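Local coordinates for protein A-adding tRNA nucleotidyltransferase (Aquifex aeolicus, PDB 4WBY) that adds the terminal adenosine to tRNA ending in CC, using ATP and magnesium, and is represented here by its C-terminal nucleotidyltransferase portion, at residues R26-G31 with S128-D133; D45-V50 with K86-T91; E316-A321 with E346-K351; A321-E326 with L389-M394. All blocks are in the same frame, centred on the assembly; numbering follows the deposited sequence.

Interaction 1: residues R26-G31 with S128-D133; sequences RAYIVG and SVNLED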
loop_
_atom_site.group_PDB
_atom_site.type_symbol
_atom_site.label_atom_id
_atom_site.label_comp_id
_atom_site.label_asym_id
_atom_site.label_seq_id
_atom_site.Cartn_x
_atom_site.Cartn_y
_atom_site.Cartn_z
ATOM N N ARG A 26 24.897 6.222 20.808
ATOM C CA ARG A 26 25.078 6.254 19.358
ATOM C C ARG A 26 23.733 6.164 18.669
ATOM O O ARG A 26 22.807 5.535 19.187
ATOM C CB ARG A 26 25.990 5.121 18.879
ATOM C CG ARG A 26 27.404 5.247 19.418
ATOM C CD ARG A 26 28.331 4.167 18.877
ATOM N NE ARG A 26 28.565 4.308 17.443
ATOM C CZ ARG A 26 29.410 5.178 16.901
ATOM N NH1 ARG A 26 30.103 6.008 17.671
ATOM N NH2 ARG A 26 29.563 5.218 15.587
ATOM N N ALA A 27 23.627 6.794 17.504
ATOM C CA ALA A 27 22.373 6.830 16.764
ATOM C C ALA A 27 22.598 6.604 15.279
ATOM O O ALA A 27 23.653 6.964 14.730
ATOM C CB ALA A 27 21.655 8.163 16.988
ATOM N N TYR A 28 21.579 6.051 14.630
ATOM C CA TYR A 28 21.654 5.619 13.239
ATOM C C TYR A 28 20.317 5.805 12.547
ATOM O O TYR A 28 19.278 5.561 13.140
ATOM C CB TYR A 28 22.051 4.136 13.144
ATOM C CG TYR A 28 23.221 3.746 14.007
ATOM C CD1 TYR A 28 24.514 3.708 13.489
ATOM C CD2 TYR A 28 23.037 3.430 15.348
ATOM C CE1 TYR A 28 25.589 3.360 14.292
ATOM C CE2 TYR A 28 24.093 3.079 16.146
ATOM C CZ TYR A 28 25.362 3.032 15.619
ATOM O OH TYR A 28 26.399 2.675 16.446
ATOM N N ILE A 29 20.339 6.222 11.288
ATOM C CA ILE A 29 19.144 6.131 10.450
ATOM C C ILE A 29 19.052 4.677 10.000
ATOM O O ILE A 29 20.071 4.087 9.656
ATOM C CB ILE A 29 19.219 7.076 9.243
ATOM C CG1 ILE A 29 19.326 8.520 9.715
ATOM C CG2 ILE A 29 18.002 6.902 8.342
ATOM C CD1 ILE A 29 19.742 9.487 8.624
ATOM N N VAL A 30 17.860 4.078 10.034
ATOM C CA VAL A 30 17.751 2.632 9.784
ATOM C C VAL A 30 16.602 2.220 8.868
ATOM O O VAL A 30 15.574 2.891 8.797
ATOM C CB VAL A 30 17.561 1.828 11.086
ATOM C CG1 VAL A 30 18.715 2.055 12.051
ATOM C CG2 VAL A 30 16.225 2.171 11.726
ATOM N N GLY A 31 16.805 1.109 8.161
ATOM C CA GLY A 31 15.720 0.324 7.605
ATOM C C GLY A 31 15.222 0.750 6.246
ATOM O O GLY A 31 16.009 1.087 5.361
ATOM N N SER A 128 25.172 5.742 9.807
ATOM C CA SER A 128 25.627 6.384 11.034
ATOM C C SER A 128 25.431 7.894 10.963
ATOM O O SER A 128 25.792 8.519 9.972
ATOM C CB SER A 128 27.102 6.089 11.293
ATOM O OG SER A 128 27.524 6.802 12.445
ATOM N N VAL A 129 24.882 8.487 12.020
ATOM C CA VAL A 129 24.878 9.936 12.107
ATOM C C VAL A 129 25.803 10.372 13.237
ATOM O O VAL A 129 25.761 11.509 13.702
ATOM C CB VAL A 129 23.449 10.502 12.291
ATOM C CG1 VAL A 129 22.603 10.139 11.063
ATOM C CG2 VAL A 129 22.803 10.018 13.595
ATOM N N ASN A 130 26.667 9.459 13.659
ATOM C CA ASN A 130 27.570 9.755 14.762
ATOM C C ASN A 130 28.755 10.602 14.345
ATOM O O ASN A 130 29.086 10.685 13.165
ATOM C CB ASN A 130 28.019 8.450 15.408
ATOM C CG ASN A 130 26.847 7.670 15.919
ATOM O OD1 ASN A 130 26.204 8.081 16.888
ATOM N ND2 ASN A 130 26.510 6.571 15.233
ATOM N N LEU A 131 29.379 11.248 15.327
ATOM C CA LEU A 131 30.353 12.288 15.034
ATOM C C LEU A 131 31.571 11.782 14.280
ATOM O O LEU A 131 32.103 12.488 13.433
ATOM C CB LEU A 131 30.824 12.974 16.322
ATOM C CG LEU A 131 29.766 13.750 17.109
ATOM C CD1 LEU A 131 30.402 14.408 18.322
ATOM C CD2 LEU A 131 29.077 14.799 16.235
ATOM N N GLU A 132 32.013 10.563 14.575
ATOM C CA GLU A 132 33.319 10.142 14.066
ATOM C C GLU A 132 33.244 9.424 12.721
ATOM O O GLU A 132 34.266 9.254 12.055
ATOM C CB GLU A 132 34.029 9.257 15.091
ATOM C CG GLU A 132 33.761 7.776 14.956
ATOM C CD GLU A 132 32.418 7.359 15.517
ATOM O OE1 GLU A 132 31.731 8.204 16.139
ATOM O OE2 GLU A 132 32.053 6.175 15.330
ATOM N N ASP A 133 32.047 9.013 12.311
ATOM C CA ASP A 133 31.898 8.275 11.053
ATOM C C ASP A 133 30.607 8.670 10.338
ATOM O O ASP A 133 29.932 7.846 9.734
ATOM C CB ASP A 133 31.929 6.761 11.297
ATOM C CG ASP A 133 30.706 6.263 12.047
ATOM O OD1 ASP A 133 30.044 7.077 12.726
ATOM O OD2 ASP A 133 30.396 5.056 11.933
HETATM O O HOH W 1 28.805 3.544 13.465
#
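Y28 and S128 face each other as a non-hydrogen-bonded antiparallel pair, their CA atoms 4.6 Å apart, and beyond them the 128-133 segment leaves the sheet in a loop whose acidic residues come to the edge of the R26 guanidinium. V129 N gives a weak hydrogen bond to A27 O. The amide of N130 takes over where the strand pairing stops: its OD1 accepts from A27 N at 2.9 Å, in the carbonyl plane and on a lone pair, much as a backbone carbonyl would. N130 ND2 lies over one face of the Y28 ring and one face of the R26 guanidinium, and donates to S128 OG, which also accepts from N130 N in an ST turn. The bend at chi3 (67°) sets NE of R26 where it donates to Y28 OH, itself bonded to E51 on strand 45-51. The R26 guanidinium meets E132 end-on, NH1 to OE1 at 3.1 Å and NH2 to OE2 at 2.7 Å. D133 OD1 forms a longer salt bridge to R26 NH2, 3.4 Å away, and a water links NH2 to D133 OD2. An alanine at R26 would probably leave E132 without its cationic mate and the loop less firmly tied to the strand. Here in the head domain, one cation is likely to offset the charges of E132 and D133 only in part, while the amide of N130 continues the strand's polar pairing.

Interaction 2: residues D45-V50 with K86-T91; sequences DVDFVV and KLEFAT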
loop_
_atom_site.group_PDB
_atom_site.type_symbol
_atom_site.label_atom_id
_atom_site.label_comp_id
_atom_site.label_asym_id
_atom_site.label_seq_id
_atom_site.Cartn_x
_atom_site.Cartn_y
_atom_site.Cartn_z
ATOM N N ASP A 45 9.896 10.832 6.183
ATOM C CA ASP A 45 9.677 10.027 7.372
ATOM C C ASP A 45 10.985 9.325 7.686
ATOM O O ASP A 45 11.405 8.431 6.951
ATOM C CB ASP A 45 8.547 9.008 7.155
ATOM C CG ASP A 45 7.169 9.653 7.025
ATOM O OD1 ASP A 45 7.073 10.887 6.857
ATOM O OD2 ASP A 45 6.168 8.910 7.078
ATOM N N VAL A 46 11.650 9.749 8.754
ATOM C CA VAL A 46 12.962 9.225 9.082
ATOM C C VAL A 46 12.926 8.435 10.378
ATOM O O VAL A 46 12.438 8.930 11.403
ATOM C CB VAL A 46 14.001 10.360 9.202
ATOM C CG1 VAL A 46 15.419 9.806 9.355
ATOM C CG2 VAL A 46 13.921 11.285 7.996
ATOM N N ASP A 47 13.448 7.208 10.318
ATOM C CA ASP A 47 13.502 6.315 11.470
ATOM C C ASP A 47 14.925 6.207 11.991
ATOM O O ASP A 47 15.857 5.954 11.220
ATOM C CB ASP A 47 12.980 4.923 11.106
ATOM C CG ASP A 47 11.556 4.947 10.600
ATOM O OD1 ASP A 47 10.786 5.840 11.016
ATOM O OD2 ASP A 47 11.208 4.062 9.782
ATOM N N PHE A 48 15.087 6.425 13.291
ATOM C CA PHE A 48 16.380 6.283 13.955
ATOM C C PHE A 48 16.376 5.134 14.936
ATOM O O PHE A 48 15.369 4.890 15.606
ATOM C CB PHE A 48 16.761 7.546 14.735
ATOM C CG PHE A 48 17.049 8.743 13.890
ATOM C CD1 PHE A 48 16.033 9.610 13.520
ATOM C CD2 PHE A 48 18.354 9.045 13.516
ATOM C CE1 PHE A 48 16.301 10.742 12.760
ATOM C CE2 PHE A 48 18.625 10.179 12.760
ATOM C CZ PHE A 48 17.597 11.030 12.388
ATOM N N VAL A 49 17.518 4.463 15.059
ATOM C CA VAL A 49 17.740 3.526 16.148
ATOM C C VAL A 49 18.842 4.092 17.023
ATOM O O VAL A 49 19.850 4.619 16.528
ATOM C CB VAL A 49 18.096 2.106 15.646
ATOM C CG1 VAL A 49 18.718 1.252 16.759
ATOM C CG2 VAL A 49 16.856 1.427 15.111
ATOM N N VAL A 50 18.629 4.009 18.330
ATOM C CA VAL A 50 19.580 4.513 19.303
ATOM C C VAL A 50 20.111 3.354 20.120
ATOM O O VAL A 50 19.337 2.535 20.609
ATOM C CB VAL A 50 18.927 5.558 20.233
ATOM C CG1 VAL A 50 19.937 6.107 21.265
ATOM C CG2 VAL A 50 18.307 6.686 19.404
ATOM N N LYS A 86 8.776 13.766 9.747
ATOM C CA LYS A 86 8.226 12.904 10.788
ATOM C C LYS A 86 9.327 11.976 11.262
ATOM O O LYS A 86 9.884 11.212 10.467
ATOM C CB LYS A 86 7.026 12.106 10.274
ATOM C CG LYS A 86 5.841 12.994 9.939
ATOM C CD LYS A 86 4.662 12.182 9.422
ATOM C CE LYS A 86 4.144 11.227 10.485
ATOM N NZ LYS A 86 2.916 10.506 10.046
ATOM N N LEU A 87 9.641 12.055 12.551
ATOM C CA LEU A 87 10.759 11.324 13.123
ATOM C C LEU A 87 10.312 10.244 14.101
ATOM O O LEU A 87 9.427 10.456 14.935
ATOM C CB LEU A 87 11.709 12.292 13.836
ATOM C CG LEU A 87 12.160 13.509 13.029
ATOM C CD1 LEU A 87 12.951 14.446 13.928
ATOM C CD2 LEU A 87 12.971 13.105 11.798
ATOM N N GLU A 88 10.944 9.083 14.001
ATOM C CA GLU A 88 10.777 8.028 14.987
ATOM C C GLU A 88 12.136 7.685 15.570
ATOM O O GLU A 88 13.114 7.568 14.831
ATOM C CB GLU A 88 10.148 6.782 14.370
ATOM C CG GLU A 88 10.164 5.597 15.317
ATOM C CD GLU A 88 9.753 4.308 14.648
ATOM O OE1 GLU A 88 8.571 4.204 14.260
ATOM O OE2 GLU A 88 10.609 3.402 14.509
ATOM N N PHE A 89 12.189 7.527 16.890
ATOM C CA PHE A 89 13.390 7.099 17.591
ATOM C C PHE A 89 13.088 5.819 18.348
ATOM O O PHE A 89 12.156 5.779 19.146
ATOM C CB PHE A 89 13.877 8.186 18.554
ATOM C CG PHE A 89 14.390 9.399 17.860
ATOM C CD1 PHE A 89 13.523 10.398 17.449
ATOM C CD2 PHE A 89 15.740 9.531 17.583
ATOM C CE1 PHE A 89 14.001 11.508 16.789
ATOM C CE2 PHE A 89 16.220 10.636 16.916
ATOM C CZ PHE A 89 15.353 11.627 16.527
ATOM N N ALA A 90 13.869 4.778 18.094
ATOM C CA ALA A 90 13.651 3.487 18.730
ATOM C C ALA A 90 14.922 3.006 19.393
ATOM O O ALA A 90 16.012 3.189 18.873
ATOM C CB ALA A 90 13.157 2.450 17.715
ATOM N N THR A 91 14.772 2.414 20.565
ATOM C CA THR A 91 15.884 1.792 21.259
ATOM C C THR A 91 16.262 0.501 20.530
ATOM O O THR A 91 15.387 -0.288 20.172
ATOM C CB THR A 91 15.507 1.508 22.729
ATOM O OG1 THR A 91 15.163 2.741 23.380
ATOM C CG2 THR A 91 16.650 0.840 23.479
HETATM O O HOH W 2 3.611 9.241 7.205
HETATM O O HOH W 3 9.258 8.290 10.752
HETATM O O HOH W 4 8.323 5.196 11.230
HETATM O O HOH W 5 13.326 3.349 14.219
#
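The segments D45-V50 and K86-T91 touch as neighbouring parallel strands, in register from D45 beside K86 to V50 beside T91, with axes 4.6 Å apart. Five backbone bonds form the ladder, from V46 N to K86 O through to V50 N to A90 O. Apolar contacts gather on the face of V46, F48, V50, L87 and F89. The two phenylalanine rings lie side by side with planes only 4° apart but slid so far that they barely overlap; F48 CD1 sits over one face of the F89 ring, 3.6 Å from its CE2. L87 CD2 touches V46 CB at 3.9 Å and the edge of the F48 ring, and V50 CG2 the edge of the F89 ring. The face of D45, D47, K86 and E88, which also carries V49 and A90, is polar at one end. D47 and E88 stack their carboxylates, OD1 of D47 standing 4.3 Å from OE1 of E88; a water lies within bonding distance of both, and H79, bonding E88 OE1, probably eases the like charges. Another water joins D45 OD2 to K86 NZ. D45 and D47 are the inferred magnesium ligands, and the alternation of side chains along strand 45-51 puts both on one face. Strand 26-30 borders strand 45-51 on its other side, strand 77-82 borders 85-91, and helices 7-22 and 54-65 pack on the phenylalanine face.

Interaction 3: residues E316-A321 with E346-K351; sequences EELKKA and EELKEK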
loop_
_atom_site.group_PDB
_atom_site.type_symbol
_atom_site.label_atom_id
_atom_site.label_comp_id
_atom_site.label_asym_id
_atom_site.label_seq_id
_atom_site.Cartn_x
_atom_site.Cartn_y
_atom_site.Cartn_z
ATOM N N GLU A 316 -27.594 -5.139 -17.983
ATOM C CA GLU A 316 -28.624 -5.386 -18.977
ATOM C C GLU A 316 -29.399 -4.109 -19.321
ATOM O O GLU A 316 -29.669 -3.850 -20.490
ATOM C CB GLU A 316 -29.573 -6.479 -18.488
ATOM C CG GLU A 316 -30.615 -6.896 -19.512
ATOM C CD GLU A 316 -30.008 -7.495 -20.770
ATOM O OE1 GLU A 316 -28.891 -8.053 -20.698
ATOM O OE2 GLU A 316 -30.654 -7.404 -21.837
ATOM N N GLU A 317 -29.740 -3.306 -18.313
ATOM C CA GLU A 317 -30.482 -2.070 -18.552
ATOM C C GLU A 317 -29.653 -1.092 -19.362
ATOM O O GLU A 317 -30.171 -0.402 -20.235
ATOM C CB GLU A 317 -30.908 -1.415 -17.238
ATOM C CG GLU A 317 -32.104 -2.059 -16.570
ATOM C CD GLU A 317 -32.825 -1.100 -15.641
ATOM O OE1 GLU A 317 -32.740 -1.288 -14.411
ATOM O OE2 GLU A 317 -33.475 -0.157 -16.144
ATOM N N LEU A 318 -28.356 -1.043 -19.075
ATOM C CA LEU A 318 -27.463 -0.130 -19.774
ATOM C C LEU A 318 -27.301 -0.568 -21.226
ATOM O O LEU A 318 -27.245 0.266 -22.132
ATOM C CB LEU A 318 -26.105 -0.065 -19.073
ATOM C CG LEU A 318 -25.313 1.235 -19.195
ATOM C CD1 LEU A 318 -26.099 2.404 -18.623
ATOM C CD2 LEU A 318 -23.981 1.090 -18.482
ATOM N N LYS A 319 -27.235 -1.881 -21.441
ATOM C CA LYS A 319 -27.196 -2.433 -22.794
ATOM C C LYS A 319 -28.408 -1.990 -23.606
ATOM O O LYS A 319 -28.277 -1.552 -24.751
ATOM C CB LYS A 319 -27.134 -3.963 -22.757
ATOM C CG LYS A 319 -25.784 -4.544 -22.375
ATOM C CD LYS A 319 -25.863 -6.064 -22.255
ATOM C CE LYS A 319 -24.505 -6.677 -21.954
ATOM N NZ LYS A 319 -23.913 -6.132 -20.701
ATOM N N LYS A 320 -29.587 -2.102 -23.001
ATOM C CA LYS A 320 -30.843 -1.822 -23.689
ATOM C C LYS A 320 -31.115 -0.330 -23.854
ATOM O O LYS A 320 -31.947 0.062 -24.672
ATOM C CB LYS A 320 -32.009 -2.479 -22.944
ATOM C CG LYS A 320 -32.036 -3.995 -23.052
ATOM C CD LYS A 320 -32.158 -4.441 -24.505
ATOM C CE LYS A 320 -32.115 -5.958 -24.632
ATOM N NZ LYS A 320 -33.263 -6.619 -23.949
ATOM N N ALA A 321 -30.420 0.495 -23.073
ATOM C CA ALA A 321 -30.593 1.944 -23.141
ATOM C C ALA A 321 -30.261 2.465 -24.536
ATOM O O ALA A 321 -29.159 2.251 -25.044
ATOM C CB ALA A 321 -29.732 2.636 -22.095
ATOM N N GLU A 346 -16.993 -4.739 -22.447
ATOM C CA GLU A 346 -16.608 -4.081 -23.691
ATOM C C GLU A 346 -17.784 -3.375 -24.370
ATOM O O GLU A 346 -17.620 -2.306 -24.958
ATOM C CB GLU A 346 -15.977 -5.095 -24.652
ATOM C CG GLU A 346 -15.442 -4.485 -25.945
ATOM C CD GLU A 346 -14.304 -3.499 -25.718
ATOM O OE1 GLU A 346 -13.703 -3.503 -24.619
ATOM O OE2 GLU A 346 -14.007 -2.716 -26.647
ATOM N N GLU A 347 -18.969 -3.965 -24.266
ATOM C CA GLU A 347 -20.160 -3.411 -24.902
ATOM C C GLU A 347 -20.687 -2.172 -24.177
ATOM O O GLU A 347 -21.492 -1.417 -24.726
ATOM C CB GLU A 347 -21.259 -4.477 -24.982
ATOM C CG GLU A 347 -21.809 -4.934 -23.631
ATOM C CD GLU A 347 -20.867 -5.863 -22.869
ATOM O OE1 GLU A 347 -19.778 -6.188 -23.390
ATOM O OE2 GLU A 347 -21.221 -6.269 -21.742
ATOM N N LEU A 348 -20.225 -1.960 -22.949
ATOM C CA LEU A 348 -20.696 -0.840 -22.143
ATOM C C LEU A 348 -19.654 0.264 -22.029
ATOM O O LEU A 348 -19.974 1.385 -21.628
ATOM C CB LEU A 348 -21.086 -1.318 -20.740
ATOM C CG LEU A 348 -22.193 -2.370 -20.652
ATOM C CD1 LEU A 348 -22.510 -2.700 -19.196
ATOM C CD2 LEU A 348 -23.448 -1.910 -21.401
ATOM N N LYS A 349 -18.410 -0.059 -22.382
ATOM C CA LYS A 349 -17.264 0.806 -22.085
ATOM C C LYS A 349 -17.417 2.221 -22.636
ATOM O O LYS A 349 -17.126 3.202 -21.948
ATOM C CB LYS A 349 -15.975 0.175 -22.628
ATOM C CG LYS A 349 -14.709 0.894 -22.193
ATOM C CD LYS A 349 -13.488 -0.008 -22.297
ATOM C CE LYS A 349 -12.977 -0.102 -23.722
ATOM N NZ LYS A 349 -12.316 1.162 -24.147
ATOM N N GLU A 350 -17.899 2.327 -23.867
ATOM C CA GLU A 350 -18.017 3.626 -24.519
ATOM C C GLU A 350 -19.161 4.466 -23.954
ATOM O O GLU A 350 -19.084 5.696 -23.935
ATOM C CB GLU A 350 -18.184 3.439 -26.025
ATOM C CG GLU A 350 -16.916 2.934 -26.700
ATOM C CD GLU A 350 -15.708 3.795 -26.363
ATOM O OE1 GLU A 350 -15.809 5.033 -26.479
ATOM O OE2 GLU A 350 -14.663 3.235 -25.958
ATOM N N LYS A 351 -20.214 3.805 -23.486
ATOM C CA LYS A 351 -21.310 4.510 -22.831
ATOM C C LYS A 351 -20.840 5.150 -21.531
ATOM O O LYS A 351 -21.260 6.256 -21.196
ATOM C CB LYS A 351 -22.484 3.564 -22.565
ATOM C CG LYS A 351 -23.337 3.288 -23.788
ATOM C CD LYS A 351 -24.338 2.173 -23.541
ATOM C CE LYS A 351 -25.185 1.928 -24.783
ATOM N NZ LYS A 351 -26.113 0.773 -24.625
#
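K319 and K351 reach across this contact in opposite directions, each ending on a polar group of the other segment. K319 NZ forms a salt bridge with E347 OE2 at 2.9 Å, using the anti lone pair of that oxygen. K351 NZ donates to L318 O at 2.8 Å and more weakly to A321 O at 3.4 Å, so the ammonium is held by carbonyls at and just after the C-terminal end of helix 311-320, where the helix dipole would probably favour a positive charge. Beneath the polar ends lies a leucine contact: L348 CD2 rests 4.0 Å from L318 CB and 3.7 Å from K319 CG, which it meets with the two side chains at about a right angle. The torsions set these reaches. K319 turns at chi4 (58°), bringing NZ toward the carboxylate, whereas K351 is extended beyond CG and spans the gap directly. An alanine at K319 would probably leave the E347 carboxylate without its cationic mate and uncover part of L348. E345 lies close to E347 with a like charge, which the lysine is likely to offset in part. The contact, part polar and part apolar, lies away from the ATP and magnesium sites and joins the C-terminal end of helix 311-320, with A321 just after it, to the first turn of helix 349-359 and the residues leading into it. Helix 324-331 adjoins it, L330 touching L318, and V327 touching A321.

Interaction 4: residues A321-E326 with L389-M394; sequences AKENYE and LKREIM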
loop_
_atom_site.group_PDB
_atom_site.type_symbol
_atom_site.label_atom_id
_atom_site.label_comp_id
_atom_site.label_asym_id
_atom_site.label_seq_id
_atom_site.Cartn_x
_atom_site.Cartn_y
_atom_site.Cartn_z
ATOM N N ALA A 321 -30.420 0.495 -23.073
ATOM C CA ALA A 321 -30.593 1.944 -23.141
ATOM C C ALA A 321 -30.261 2.465 -24.536
ATOM O O ALA A 321 -29.159 2.251 -25.044
ATOM C CB ALA A 321 -29.732 2.636 -22.095
ATOM N N LYS A 322 -31.223 3.148 -25.145
ATOM C CA LYS A 322 -31.101 3.581 -26.534
ATOM C C LYS A 322 -30.696 5.049 -26.665
ATOM O O LYS A 322 -29.922 5.406 -27.555
ATOM C CB LYS A 322 -32.420 3.330 -27.270
ATOM C CG LYS A 322 -33.656 3.733 -26.475
ATOM C CD LYS A 322 -34.951 3.421 -27.217
ATOM C CE LYS A 322 -35.303 1.936 -27.166
ATOM N NZ LYS A 322 -34.553 1.119 -28.160
ATOM N N GLU A 323 -31.218 5.897 -25.783
ATOM C CA GLU A 323 -30.888 7.320 -25.815
ATOM C C GLU A 323 -29.938 7.690 -24.680
ATOM O O GLU A 323 -29.946 7.057 -23.623
ATOM C CB GLU A 323 -32.157 8.174 -25.744
ATOM C CG GLU A 323 -32.896 8.096 -24.420
ATOM C CD GLU A 323 -34.115 8.998 -24.384
ATOM O OE1 GLU A 323 -34.762 9.169 -25.438
ATOM O OE2 GLU A 323 -34.420 9.543 -23.302
ATOM N N ASN A 324 -29.125 8.719 -24.908
ATOM C CA ASN A 324 -28.086 9.113 -23.958
ATOM C C ASN A 324 -28.627 9.485 -22.582
ATOM O O ASN A 324 -27.967 9.256 -21.570
ATOM C CB ASN A 324 -27.276 10.286 -24.515
ATOM C CG ASN A 324 -26.459 9.903 -25.730
ATOM O OD1 ASN A 324 -26.199 8.726 -25.969
ATOM N ND2 ASN A 324 -26.044 10.900 -26.502
ATOM N N TYR A 325 -29.825 10.061 -22.546
ATOM C CA TYR A 325 -30.408 10.495 -21.283
ATOM C C TYR A 325 -30.706 9.310 -20.374
ATOM O O TYR A 325 -30.618 9.424 -19.155
ATOM C CB TYR A 325 -31.686 11.309 -21.519
ATOM C CG TYR A 325 -32.406 11.663 -20.235
ATOM C CD1 TYR A 325 -31.893 12.624 -19.372
ATOM C CD2 TYR A 325 -33.589 11.026 -19.880
ATOM C CE1 TYR A 325 -32.541 12.946 -18.190
ATOM C CE2 TYR A 325 -34.244 11.342 -18.700
ATOM C CZ TYR A 325 -33.715 12.301 -17.859
ATOM O OH TYR A 325 -34.361 12.620 -16.687
ATOM N N GLU A 326 -31.056 8.171 -20.963
ATOM C CA GLU A 326 -31.323 6.981 -20.164
ATOM C C GLU A 326 -30.026 6.471 -19.545
ATOM O O GLU A 326 -29.995 6.065 -18.381
ATOM C CB GLU A 326 -31.985 5.889 -21.008
ATOM C CG GLU A 326 -32.448 4.685 -20.200
ATOM C CD GLU A 326 -33.379 3.775 -20.982
ATOM O OE1 GLU A 326 -33.322 3.788 -22.232
ATOM O OE2 GLU A 326 -34.175 3.054 -20.344
ATOM N N LEU A 389 -35.148 19.416 -19.996
ATOM C CA LEU A 389 -34.288 20.251 -20.826
ATOM C C LEU A 389 -32.922 19.606 -21.023
ATOM O O LEU A 389 -32.307 19.743 -22.083
ATOM C CB LEU A 389 -34.136 21.641 -20.205
ATOM C CG LEU A 389 -35.423 22.464 -20.117
ATOM C CD1 LEU A 389 -35.180 23.777 -19.387
ATOM C CD2 LEU A 389 -35.986 22.718 -21.507
ATOM N N LYS A 390 -32.450 18.907 -19.994
ATOM C CA LYS A 390 -31.211 18.143 -20.084
ATOM C C LYS A 390 -31.326 17.051 -21.139
ATOM O O LYS A 390 -30.455 16.905 -21.997
ATOM C CB LYS A 390 -30.862 17.516 -18.733
ATOM C CG LYS A 390 -30.299 18.475 -17.703
ATOM C CD LYS A 390 -29.916 17.713 -16.444
ATOM C CE LYS A 390 -29.047 18.541 -15.522
ATOM N NZ LYS A 390 -28.662 17.769 -14.310
ATOM N N ARG A 391 -32.414 16.290 -21.052
ATOM C CA ARG A 391 -32.707 15.191 -21.968
ATOM C C ARG A 391 -32.585 15.606 -23.432
ATOM O O ARG A 391 -32.069 14.854 -24.258
ATOM C CB ARG A 391 -34.112 14.651 -21.687
ATOM C CG ARG A 391 -34.604 13.590 -22.656
ATOM C CD ARG A 391 -36.099 13.365 -22.479
ATOM N NE ARG A 391 -36.645 12.417 -23.446
ATOM C CZ ARG A 391 -36.925 11.147 -23.172
ATOM N NH1 ARG A 391 -36.709 10.667 -21.955
ATOM N NH2 ARG A 391 -37.418 10.355 -24.115
ATOM N N GLU A 392 -33.050 16.811 -23.744
ATOM C CA GLU A 392 -33.005 17.310 -25.112
ATOM C C GLU A 392 -31.571 17.536 -25.576
ATOM O O GLU A 392 -31.221 17.231 -26.718
ATOM C CB GLU A 392 -33.806 18.607 -25.236
ATOM C CG GLU A 392 -35.167 18.556 -24.563
ATOM C CD GLU A 392 -35.961 17.318 -24.938
ATOM O OE1 GLU A 392 -35.978 16.952 -26.132
ATOM O OE2 GLU A 392 -36.567 16.708 -24.029
ATOM N N ILE A 393 -30.744 18.066 -24.681
ATOM C CA ILE A 393 -29.355 18.371 -25.006
ATOM C C ILE A 393 -28.511 17.108 -25.167
ATOM O O ILE A 393 -27.812 16.948 -26.168
ATOM C CB ILE A 393 -28.715 19.269 -23.928
ATOM C CG1 ILE A 393 -29.504 20.573 -23.788
ATOM C CG2 ILE A 393 -27.257 19.555 -24.264
ATOM C CD1 ILE A 393 -28.959 21.509 -22.735
ATOM N N MET A 394 -28.584 16.216 -24.182
ATOM C CA MET A 394 -27.757 15.010 -24.159
ATOM C C MET A 394 -27.964 14.116 -25.375
ATOM O O MET A 394 -27.008 13.568 -25.922
ATOM C CB MET A 394 -28.033 14.194 -22.897
ATOM C CG MET A 394 -27.701 14.900 -21.608
ATOM S SD MET A 394 -28.014 13.823 -20.202
ATOM C CE MET A 394 -27.731 14.964 -18.848
#
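Y325 lays one face of its ring against the aliphatic part of R391, whose CB stands 3.9 Å from the ring centroid, 19° off the normal, in a CH-pi contact. CG of Y325 is anti to the backbone N (chi1 174°), which places it beside R391 CB, 3.7 Å away. R391 CG also touches Y325 CG, at 3.8 Å; the two side chains cross at about a right angle. M394 meets the same ring at its edge, with SD 4.1 Å from Y325 CD1, a Met-aromatic contact. Farther along R391, the guanidinium reaches E323, the N-cap residue of helix 324-331: OE2 lies 2.9 Å from NH1 of R391. The carboxylate oxygen sits over one face of the guanidinium, well out of its plane, so the attraction is between charges and no N-H points at it. On the other flank, N324 ND2 donates to M394 O at 2.9 Å and nearly straight, 171°, giving a carbonyl at the end of helix 380-394 a partner. N395, next in the chain, accepts from Y325 N with OD1. This is packing between the start of helix 324-331 and the end of helix 380-394, far from the ATP site. One arginine thus serves two neighbours, its methylenes the tyrosine and its charge the glutamate; the N324 ND2 to M394 O bond is the directional link between the segments, and N395 adds another from just beyond.

Following the chain from its N terminus, strand 26-30 comes first, and interaction 1 closes a long loop by bringing residues 128-133 back beside it. Interaction 2 lies within that loop, pairing 45-50 with 86-91. The two join through strands 26-30 and 45-51, where V30 N probably bonds to D47 O and I29 packs on F48, so both belong to one sheet in the head domain. The remaining pair follows in series, with centres more than 50 Å away on the opposite side of the chain's centre. Interactions 3 and 4 share A321 and cross: 316-321 closes on 346-351 before 321-326 meets 389-394, tying together four helices near the C terminus.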